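Local coordinates for protein PlyP35 (Listeria phage P35, PDB 6S3Y) that probably binds the Listeria cell wall, as the targeting part of a phage endolysin with two related PSA-type binding domains, at residues A84-C88 with F99-R104; D115-P119 with Y130-F136; H33-L39 with S77-N83. One frame throughout, in Å; residues are numbered along the deposited sequence.

Contact 1: residues A84-C88 with F99-R104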
loop_
_atom_site.group_PDB
_atom_site.type_symbol
_atom_site.label_atom_id
_atom_site.label_comp_id
_atom_site.label_asym_id
_atom_site.label_seq_id
_atom_site.Cartn_x
_atom_site.Cartn_y
_atom_site.Cartn_z
ATOM N N ALA A 84 1.586 -1.064 8.693
ATOM C CA ALA A 84 0.593 -0.407 7.824
ATOM C C ALA A 84 1.031 1.033 7.505
ATOM O O ALA A 84 1.342 1.763 8.419
ATOM C CB ALA A 84 -0.780 -0.472 8.445
ATOM N N HIS A 85 0.983 1.394 6.232
ATOM C CA HIS A 85 1.134 2.794 5.725
ATOM C C HIS A 85 0.768 2.787 4.250
ATOM O O HIS A 85 0.658 1.688 3.657
ATOM C CB HIS A 85 2.540 3.364 5.968
ATOM C CG HIS A 85 3.575 2.944 4.977
ATOM N ND1 HIS A 85 4.547 2.004 5.287
ATOM C CD2 HIS A 85 3.803 3.306 3.683
ATOM C CE1 HIS A 85 5.349 1.839 4.252
ATOM N NE2 HIS A 85 4.905 2.610 3.261
ATOM N N ALA A 86 0.546 3.954 3.683
ATOM C CA ALA A 86 0.236 4.095 2.248
ATOM C C ALA A 86 1.283 5.008 1.615
ATOM O O ALA A 86 2.296 5.369 2.288
ATOM C CB ALA A 86 -1.173 4.600 2.099
ATOM N N PHE A 87 1.059 5.405 0.374
ATOM C CA PHE A 87 1.950 6.295 -0.391
ATOM C C PHE A 87 1.079 7.245 -1.200
ATOM O O PHE A 87 -0.058 6.852 -1.556
ATOM C CB PHE A 87 2.830 5.517 -1.357
ATOM C CG PHE A 87 4.038 4.836 -0.769
ATOM C CD1 PHE A 87 4.976 5.549 -0.050
ATOM C CD2 PHE A 87 4.259 3.486 -0.997
ATOM C CE1 PHE A 87 6.110 4.931 0.440
ATOM C CE2 PHE A 87 5.404 2.870 -0.509
ATOM C CZ PHE A 87 6.325 3.584 0.220
ATOM N N CYS A 88 1.617 8.426 -1.533
ATOM C CA CYS A 88 1.155 9.192 -2.720
ATOM C C CYS A 88 2.374 9.530 -3.572
ATOM O O CYS A 88 3.529 9.607 -3.031
ATOM C CB CYS A 88 0.350 10.424 -2.333
ATOM S SG CYS A 88 1.236 11.532 -1.213
ATOM N N PHE A 99 7.763 10.527 -3.942
ATOM C CA PHE A 99 6.635 9.861 -3.262
ATOM C C PHE A 99 6.748 10.158 -1.771
ATOM O O PHE A 99 7.864 10.369 -1.281
ATOM C CB PHE A 99 6.600 8.373 -3.614
ATOM C CG PHE A 99 7.794 7.572 -3.159
ATOM C CD1 PHE A 99 7.858 7.064 -1.863
ATOM C CD2 PHE A 99 8.866 7.331 -4.000
ATOM C CE1 PHE A 99 8.940 6.285 -1.465
ATOM C CE2 PHE A 99 9.966 6.597 -3.585
ATOM C CZ PHE A 99 9.988 6.047 -2.324
ATOM N N ILE A 100 5.601 10.166 -1.105
ATOM C CA ILE A 100 5.478 10.464 0.353
ATOM C C ILE A 100 4.844 9.245 1.027
ATOM O O ILE A 100 3.802 8.779 0.551
ATOM C CB ILE A 100 4.656 11.745 0.565
ATOM C CG1 ILE A 100 5.285 12.948 -0.174
ATOM C CG2 ILE A 100 4.469 12.011 2.043
ATOM C CD1 ILE A 100 4.379 14.177 -0.222
ATOM N N ASN A 101 5.477 8.784 2.103
ATOM C CA ASN A 101 4.947 7.762 3.035
ATOM C C ASN A 101 3.809 8.421 3.826
ATOM O O ASN A 101 4.103 9.366 4.574
ATOM C CB ASN A 101 6.068 7.214 3.925
ATOM C CG ASN A 101 5.580 6.133 4.872
ATOM O OD1 ASN A 101 4.541 6.304 5.497
ATOM N ND2 ASN A 101 6.308 5.023 4.994
ATOM N N LEU A 102 2.559 7.997 3.623
ATOM C CA LEU A 102 1.405 8.472 4.415
ATOM C C LEU A 102 1.158 7.504 5.586
ATOM O O LEU A 102 0.883 6.307 5.346
ATOM C CB LEU A 102 0.189 8.586 3.506
ATOM C CG LEU A 102 0.350 9.544 2.327
ATOM C CD1 LEU A 102 -0.885 9.540 1.424
ATOM C CD2 LEU A 102 0.597 10.956 2.818
ATOM N N LYS A 103 1.219 8.014 6.811
ATOM C CA LYS A 103 1.025 7.225 8.058
ATOM C C LYS A 103 -0.352 6.583 8.035
ATOM O O LYS A 103 -1.310 7.199 7.492
ATOM C CB LYS A 103 1.230 8.112 9.300
ATOM C CG LYS A 103 2.194 7.578 10.322
ATOM C CD LYS A 103 2.106 8.269 11.694
ATOM C CE LYS A 103 3.191 7.728 12.595
ATOM N NZ LYS A 103 2.961 6.313 12.989
ATOM N N ARG A 104 -0.473 5.367 8.575
ATOM C CA ARG A 104 -1.817 4.759 8.776
ATOM C C ARG A 104 -2.693 5.792 9.493
ATOM O O ARG A 104 -2.194 6.411 10.407
ATOM C CB ARG A 104 -1.720 3.446 9.555
ATOM C CG ARG A 104 -1.070 3.581 10.920
ATOM C CD ARG A 104 -0.716 2.173 11.400
ATOM N NE ARG A 104 -1.097 1.995 12.815
ATOM C CZ ARG A 104 -0.271 2.072 13.806
ATOM N NH1 ARG A 104 1.031 2.237 13.587
ATOM N NH2 ARG A 104 -0.727 1.914 15.027
HETATM O O HOH W 1 1.981 4.415 9.554
#

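Contact 2: residues D115-P119 with Y130-F136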
loop_
_atom_site.group_PDB
_atom_site.type_symbol
_atom_site.label_atom_id
_atom_site.label_comp_id
_atom_site.label_asym_id
_atom_site.label_seq_id
_atom_site.Cartn_x
_atom_site.Cartn_y
_atom_site.Cartn_z
ATOM N N ASP A 115 -10.344 9.006 -13.343
ATOM C CA ASP A 115 -9.223 8.102 -13.727
ATOM C C ASP A 115 -8.689 7.349 -12.496
ATOM O O ASP A 115 -7.745 6.580 -12.638
ATOM C CB ASP A 115 -8.150 8.855 -14.529
ATOM C CG ASP A 115 -7.295 9.840 -13.727
ATOM O OD1 ASP A 115 -7.676 10.183 -12.592
ATOM O OD2 ASP A 115 -6.229 10.231 -14.242
ATOM N N GLY A 116 -9.267 7.548 -11.316
ATOM C CA GLY A 116 -8.886 6.817 -10.089
ATOM C C GLY A 116 -7.566 7.270 -9.496
ATOM O O GLY A 116 -7.088 6.613 -8.527
ATOM N N PHE A 117 -6.954 8.349 -10.009
ATOM C CA PHE A 117 -5.748 8.949 -9.379
ATOM C C PHE A 117 -6.201 10.164 -8.584
ATOM O O PHE A 117 -6.362 11.256 -9.171
ATOM C CB PHE A 117 -4.691 9.239 -10.434
ATOM C CG PHE A 117 -4.187 7.995 -11.113
ATOM C CD1 PHE A 117 -3.209 7.213 -10.526
ATOM C CD2 PHE A 117 -4.723 7.596 -12.328
ATOM C CE1 PHE A 117 -2.757 6.071 -11.151
ATOM C CE2 PHE A 117 -4.273 6.443 -12.959
ATOM C CZ PHE A 117 -3.295 5.686 -12.368
ATOM N N TYR A 118 -6.401 9.977 -7.281
ATOM C CA TYR A 118 -7.014 10.988 -6.396
ATOM C C TYR A 118 -5.954 12.030 -6.062
ATOM O O TYR A 118 -4.873 11.694 -5.571
ATOM C CB TYR A 118 -7.671 10.301 -5.198
ATOM C CG TYR A 118 -8.930 9.576 -5.576
ATOM C CD1 TYR A 118 -8.876 8.286 -6.082
ATOM C CD2 TYR A 118 -10.166 10.185 -5.481
ATOM C CE1 TYR A 118 -10.026 7.620 -6.474
ATOM C CE2 TYR A 118 -11.327 9.520 -5.859
ATOM C CZ TYR A 118 -11.254 8.244 -6.363
ATOM O OH TYR A 118 -12.397 7.597 -6.706
ATOM N N PRO A 119 -6.221 13.325 -6.379
ATOM C CA PRO A 119 -5.225 14.369 -6.178
ATOM C C PRO A 119 -5.153 14.836 -4.726
ATOM O O PRO A 119 -6.183 15.033 -4.087
ATOM C CB PRO A 119 -5.720 15.493 -7.099
ATOM C CG PRO A 119 -7.246 15.305 -7.081
ATOM C CD PRO A 119 -7.436 13.811 -7.052
ATOM N N TYR A 130 -0.644 11.962 -6.025
ATOM C CA TYR A 130 -1.765 11.074 -6.411
ATOM C C TYR A 130 -1.748 9.839 -5.518
ATOM O O TYR A 130 -0.655 9.312 -5.217
ATOM C CB TYR A 130 -1.657 10.700 -7.894
ATOM C CG TYR A 130 -1.667 11.905 -8.797
ATOM C CD1 TYR A 130 -2.856 12.544 -9.112
ATOM C CD2 TYR A 130 -0.482 12.413 -9.305
ATOM C CE1 TYR A 130 -2.865 13.675 -9.912
ATOM C CE2 TYR A 130 -0.477 13.552 -10.100
ATOM C CZ TYR A 130 -1.670 14.156 -10.434
ATOM O OH TYR A 130 -1.651 15.271 -11.209
ATOM N N ILE A 131 -2.953 9.426 -5.119
ATOM C CA ILE A 131 -3.189 8.211 -4.294
ATOM C C ILE A 131 -4.283 7.404 -4.989
ATOM O O ILE A 131 -5.314 7.938 -5.383
ATOM C CB ILE A 131 -3.509 8.580 -2.832
ATOM C CG1 ILE A 131 -3.572 7.325 -1.952
ATOM C CG2 ILE A 131 -4.766 9.432 -2.728
ATOM C CD1 ILE A 131 -3.700 7.615 -0.452
ATOM N N PRO A 132 -4.085 6.081 -5.172
ATOM C CA PRO A 132 -5.131 5.220 -5.732
ATOM C C PRO A 132 -6.225 4.916 -4.695
ATOM O O PRO A 132 -5.962 4.942 -3.492
ATOM C CB PRO A 132 -4.341 3.974 -6.132
ATOM C CG PRO A 132 -3.216 3.913 -5.115
ATOM C CD PRO A 132 -2.850 5.350 -4.846
ATOM N N ARG A 133 -7.431 4.617 -5.194
ATOM C CA ARG A 133 -8.653 4.412 -4.385
ATOM C C ARG A 133 -8.420 3.398 -3.269
ATOM O O ARG A 133 -8.958 3.608 -2.151
ATOM C CB ARG A 133 -9.812 3.945 -5.288
ATOM C CG ARG A 133 -11.146 3.833 -4.577
ATOM C CD ARG A 133 -11.601 5.132 -3.933
ATOM N NE ARG A 133 -12.815 4.960 -3.146
ATOM C CZ ARG A 133 -12.839 4.471 -1.914
ATOM N NH1 ARG A 133 -11.724 4.158 -1.273
ATOM N NH2 ARG A 133 -14.008 4.304 -1.330
ATOM N N TYR A 134 -7.640 2.351 -3.524
ATOM C CA TYR A 134 -7.545 1.173 -2.619
ATOM C C TYR A 134 -6.753 1.500 -1.357
ATOM O O TYR A 134 -6.736 0.684 -0.450
ATOM C CB TYR A 134 -7.003 -0.074 -3.355
ATOM C CG TYR A 134 -5.557 -0.041 -3.761
ATOM C CD1 TYR A 134 -4.558 -0.403 -2.879
ATOM C CD2 TYR A 134 -5.177 0.255 -5.066
ATOM C CE1 TYR A 134 -3.221 -0.406 -3.249
ATOM C CE2 TYR A 134 -3.846 0.240 -5.450
ATOM C CZ TYR A 134 -2.864 -0.066 -4.539
ATOM O OH TYR A 134 -1.552 -0.099 -4.926
HETATM N N MSE A 135 -6.133 2.680 -1.264
HETATM C CA MSE A 135 -5.303 2.973 -0.098
HETATM C C MSE A 135 -6.038 3.804 0.960
HETATM O O MSE A 135 -5.436 4.111 1.996
HETATM C CB MSE A 135 -4.007 3.674 -0.502
HETATM C CG MSE A 135 -3.087 2.776 -1.291
HETATM SE SE MSE A 135 -1.370 3.591 -1.653
HETATM C CE MSE A 135 -0.248 2.057 -1.691
ATOM N N PHE A 136 -7.309 4.132 0.734
ATOM C CA PHE A 136 -8.012 4.963 1.705
ATOM C C PHE A 136 -9.501 4.576 1.799
ATOM O O PHE A 136 -10.060 3.921 0.890
ATOM C CB PHE A 136 -7.876 6.455 1.355
ATOM C CG PHE A 136 -8.491 6.890 0.046
ATOM C CD1 PHE A 136 -9.840 7.191 -0.045
ATOM C CD2 PHE A 136 -7.707 7.043 -1.090
ATOM C CE1 PHE A 136 -10.389 7.621 -1.252
ATOM C CE2 PHE A 136 -8.264 7.472 -2.291
ATOM C CZ PHE A 136 -9.600 7.755 -2.388
HETATM O O HOH W 2 -7.450 4.172 -8.171
#

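Contact 3: residues H33-L39 with S77-N83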
loop_
_atom_site.group_PDB
_atom_site.type_symbol
_atom_site.label_atom_id
_atom_site.label_comp_id
_atom_site.label_asym_id
_atom_site.label_seq_id
_atom_site.Cartn_x
_atom_site.Cartn_y
_atom_site.Cartn_z
ATOM N N HIS A 33 -2.462 -3.629 10.438
ATOM C CA HIS A 33 -1.244 -3.283 11.218
ATOM C C HIS A 33 -1.023 -4.367 12.274
ATOM O O HIS A 33 -1.999 -4.712 12.937
ATOM C CB HIS A 33 -1.378 -1.896 11.855
ATOM C CG HIS A 33 -0.094 -1.373 12.413
ATOM N ND1 HIS A 33 0.162 -1.229 13.764
ATOM C CD2 HIS A 33 1.047 -1.031 11.778
ATOM C CE1 HIS A 33 1.360 -0.673 13.913
ATOM N NE2 HIS A 33 1.941 -0.588 12.713
ATOM N N GLY A 34 0.179 -4.905 12.384
ATOM C CA GLY A 34 0.539 -5.888 13.430
ATOM C C GLY A 34 0.295 -7.341 13.043
ATOM O O GLY A 34 0.743 -8.207 13.793
ATOM N N THR A 35 -0.337 -7.634 11.907
ATOM C CA THR A 35 -0.519 -9.037 11.449
ATOM C C THR A 35 0.859 -9.706 11.343
ATOM O O THR A 35 1.790 -9.061 10.856
ATOM C CB THR A 35 -1.240 -9.121 10.112
ATOM O OG1 THR A 35 -2.474 -8.425 10.244
ATOM C CG2 THR A 35 -1.508 -10.548 9.678
ATOM N N LYS A 36 0.982 -10.957 11.793
ATOM C CA LYS A 36 2.231 -11.743 11.678
ATOM C C LYS A 36 2.110 -12.668 10.461
ATOM O O LYS A 36 1.064 -13.315 10.301
ATOM C CB LYS A 36 2.526 -12.501 12.977
ATOM C CG LYS A 36 2.799 -11.544 14.135
ATOM C CD LYS A 36 3.353 -12.224 15.354
ATOM C CE LYS A 36 3.796 -11.174 16.343
ATOM N NZ LYS A 36 4.537 -11.827 17.425
ATOM N N VAL A 37 3.161 -12.698 9.633
ATOM C CA VAL A 37 3.125 -13.414 8.327
ATOM C C VAL A 37 4.460 -14.096 8.105
ATOM O O VAL A 37 5.471 -13.790 8.812
ATOM C CB VAL A 37 2.789 -12.429 7.183
ATOM C CG1 VAL A 37 1.407 -11.823 7.355
ATOM C CG2 VAL A 37 3.819 -11.315 7.046
ATOM N N LYS A 38 4.491 -14.968 7.089
ATOM C CA LYS A 38 5.751 -15.543 6.574
ATOM C C LYS A 38 5.940 -15.029 5.138
ATOM O O LYS A 38 4.980 -15.065 4.362
ATOM C CB LYS A 38 5.686 -17.068 6.646
ATOM C CG LYS A 38 6.973 -17.774 6.164
ATOM C CD LYS A 38 6.874 -19.287 6.087
ATOM C CE LYS A 38 5.833 -19.790 5.103
ATOM N NZ LYS A 38 5.505 -21.206 5.350
ATOM N N LEU A 39 7.145 -14.574 4.827
ATOM C CA LEU A 39 7.467 -13.918 3.544
ATOM C C LEU A 39 8.838 -14.423 3.089
ATOM O O LEU A 39 9.573 -14.974 3.907
ATOM C CB LEU A 39 7.485 -12.390 3.719
ATOM C CG LEU A 39 6.151 -11.722 4.033
ATOM C CD1 LEU A 39 6.348 -10.257 4.373
ATOM C CD2 LEU A 39 5.129 -11.850 2.924
ATOM N N SER A 77 13.233 -18.037 3.992
ATOM C CA SER A 77 12.047 -17.199 4.298
ATOM C C SER A 77 12.277 -16.414 5.593
ATOM O O SER A 77 13.291 -16.673 6.267
ATOM C CB SER A 77 10.788 -18.017 4.356
ATOM O OG SER A 77 10.769 -18.924 5.458
ATOM N N VAL A 78 11.379 -15.477 5.916
ATOM C CA VAL A 78 11.462 -14.637 7.134
ATOM C C VAL A 78 10.084 -14.616 7.803
ATOM O O VAL A 78 9.036 -14.854 7.125
ATOM C CB VAL A 78 11.975 -13.221 6.822
ATOM C CG1 VAL A 78 13.391 -13.247 6.307
ATOM C CG2 VAL A 78 11.079 -12.487 5.854
ATOM N N ASN A 79 10.084 -14.374 9.114
ATOM C CA ASN A 79 8.835 -14.136 9.877
ATOM C C ASN A 79 8.773 -12.623 10.080
ATOM O O ASN A 79 9.819 -12.046 10.438
ATOM C CB ASN A 79 8.805 -14.984 11.134
ATOM C CG ASN A 79 9.223 -16.411 10.859
ATOM O OD1 ASN A 79 8.596 -17.158 10.093
ATOM N ND2 ASN A 79 10.339 -16.776 11.459
ATOM N N ALA A 80 7.639 -12.009 9.769
ATOM C CA ALA A 80 7.530 -10.537 9.758
ATOM C C ALA A 80 6.203 -10.097 10.355
ATOM O O ALA A 80 5.219 -10.877 10.301
ATOM C CB ALA A 80 7.683 -9.986 8.350
ATOM N N THR A 81 6.187 -8.868 10.857
ATOM C CA THR A 81 4.985 -8.166 11.344
ATOM C C THR A 81 4.642 -7.048 10.363
ATOM O O THR A 81 5.544 -6.325 9.970
ATOM C CB THR A 81 5.245 -7.629 12.765
ATOM O OG1 THR A 81 5.532 -8.778 13.559
ATOM C CG2 THR A 81 4.057 -6.858 13.320
ATOM N N ILE A 82 3.392 -6.939 9.960
ATOM C CA ILE A 82 2.952 -5.879 9.014
ATOM C C ILE A 82 3.001 -4.515 9.700
ATOM O O ILE A 82 2.457 -4.350 10.826
ATOM C CB ILE A 82 1.573 -6.208 8.423
ATOM C CG1 ILE A 82 1.612 -7.548 7.697
ATOM C CG2 ILE A 82 1.083 -5.090 7.521
ATOM C CD1 ILE A 82 2.825 -7.701 6.755
ATOM N N ASN A 83 3.639 -3.571 9.023
ATOM C CA ASN A 83 3.674 -2.118 9.344
ATOM C C ASN A 83 2.803 -1.387 8.322
ATOM O O ASN A 83 3.254 -1.186 7.177
ATOM C CB ASN A 83 5.125 -1.635 9.372
ATOM C CG ASN A 83 5.236 -0.153 9.616
ATOM O OD1 ASN A 83 4.833 0.324 10.659
ATOM N ND2 ASN A 83 5.752 0.591 8.657
#

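Contact 1: residues A84-C88 with F99-R104
F87 carries CG beside its own backbone N (chi1 -79°), F99 has CG between N and the carbonyl carbon (chi1 64°), and the two rings meet. The side chains run side by side, and the edge of F99 is offset against the face of F87, the planes 83° apart and CE1 of F87 3.6 Å from CD1 of F99. On the same face of the sheet as F87, N101, with CG anti to its backbone N (chi1 -178°), places its amide over one face of the H85 ring. The opposite face is apolar: C88 SG lies 3.9 Å from both I100 CB and L102 CD1, and A86 CB backs on L102 CB. I10, L120, F129 and I131 cover this side. Between the faces, A86 and L102 exchange two backbone hydrogen bonds, as do C88 and I100, the antiparallel hydrogen-bonded pairs of the β-hairpin formed by strands 78-89 and 99-103. Beyond the pairing a water accepts from R104 N (2.8 Å) and donates to A84 O (3.0 Å). With the paired backbone groups satisfied inside the hairpin, A86, C88 and L102 can be packed in an apolar setting, while F87 and N101 of these segments lie on the other side.

Contact 2: residues D115-P119 with Y130-F136
Y118 O is gripped from the neighbouring strand by two groups: I131 N donates to it at 3.0 Å, and the CA-H of Y130 adds a weaker contact, with Y130 CA 3.3 Å from Y118 O. The return bond, from Y118 N to I131 O, is equally long at 3.0 Å. The same I131 O also lies at the edge of the Y118 ring, near its plane. Y118 has more surface buried here than any other residue of the two segments. With CG beside the backbone N (chi1 -72°), its ring presents one face to the edge of F136 in a T-shaped stack; F136 CZ is 3.7 Å from Y118 CG, and the planes stand 82° apart. Y118, Y130 and I131 belong to the two-stranded β-hairpin 117-121 and 128-132, whose second strand runs into a short 3-10 turn at 133-135 before F136 returns toward Y118. Within that turn R133 leans its aliphatic part along the far end of the tyrosine, CD 3.8 Å from Y118 OH, with the guanidinium plane perpendicular to the ring. F136 is also packed on I8 of strand 6-17, and I131 on I10, so the I131 side of the hairpin and the segment after it face that strand. On the other face of the hairpin, Y130 carries its ring beside F117 and P119, CD1 4.0 Å from F117 CB, with F117 O at the ring edge. Ahead of the strand an Asx turn shapes the entry: D115 OD1 accepts from F117 N at 3.2 Å, met from above the carboxylate plane, while D115 OD2 forms a salt bridge with K92.

Contact 3: residues H33-L39 with S77-N83
I82, L39 and V37 have the most surface buried in this antiparallel pairing, and all three are held by their backbones as well as their side chains. I82 is gripped twice: its N donates to T35 O at 2.8 Å, and its O receives G34 N at 2.8 Å. Its side chain folds back along the sheet, chi2 -47° bending CD1 round to meet V37 CG2 at 3.8 Å, the two side chains crossing at about a right angle, while CG1 lies 4.1 Å from T35 CB. V37 N in turn donates to A80 O at 2.8 Å. L39 reaches across with CD1, 4.2 Å from A80 CB, and its O takes the N-H of V78 at 2.7 Å. On this face W31 covers V37 and I82, I62 backs on I82 and L39, and F16 on L39. The opposite face bears K36, K38, N79 and T81; there the methylene CG of K36 runs beside T81 OG1. Such a split, aliphatic on one side and polar on the other, is consistent with this pair of inner strands packing one face on an apolar interior where the two SH3-clan binding domains meet, while the lysines are exposed to solvent.

Going from the N terminus, contact 3 comes first: it closes a long loop, bringing 33-39 against 77-83 and thereby pairing strand 36-41 with the start of strand 78-89. It joins the first cell wall binding domain to the second. The chain continues along that same strand into contact 1, which closes the hairpin with 99-104, so contacts 1 and 3 share one sheet. H33 of contact 3 packs against A84 and R104. Contact 2 closes the later hairpin 117-121 with 128-132. The three loops follow in series, none nested or crossing. Between contacts 1 and 2, C88 packs on Y130, and selenomethionine M135 on A86 and F87, whereas contacts 2 and 3 stay about 26 Å apart between centres, on opposite sides of the chain's centre.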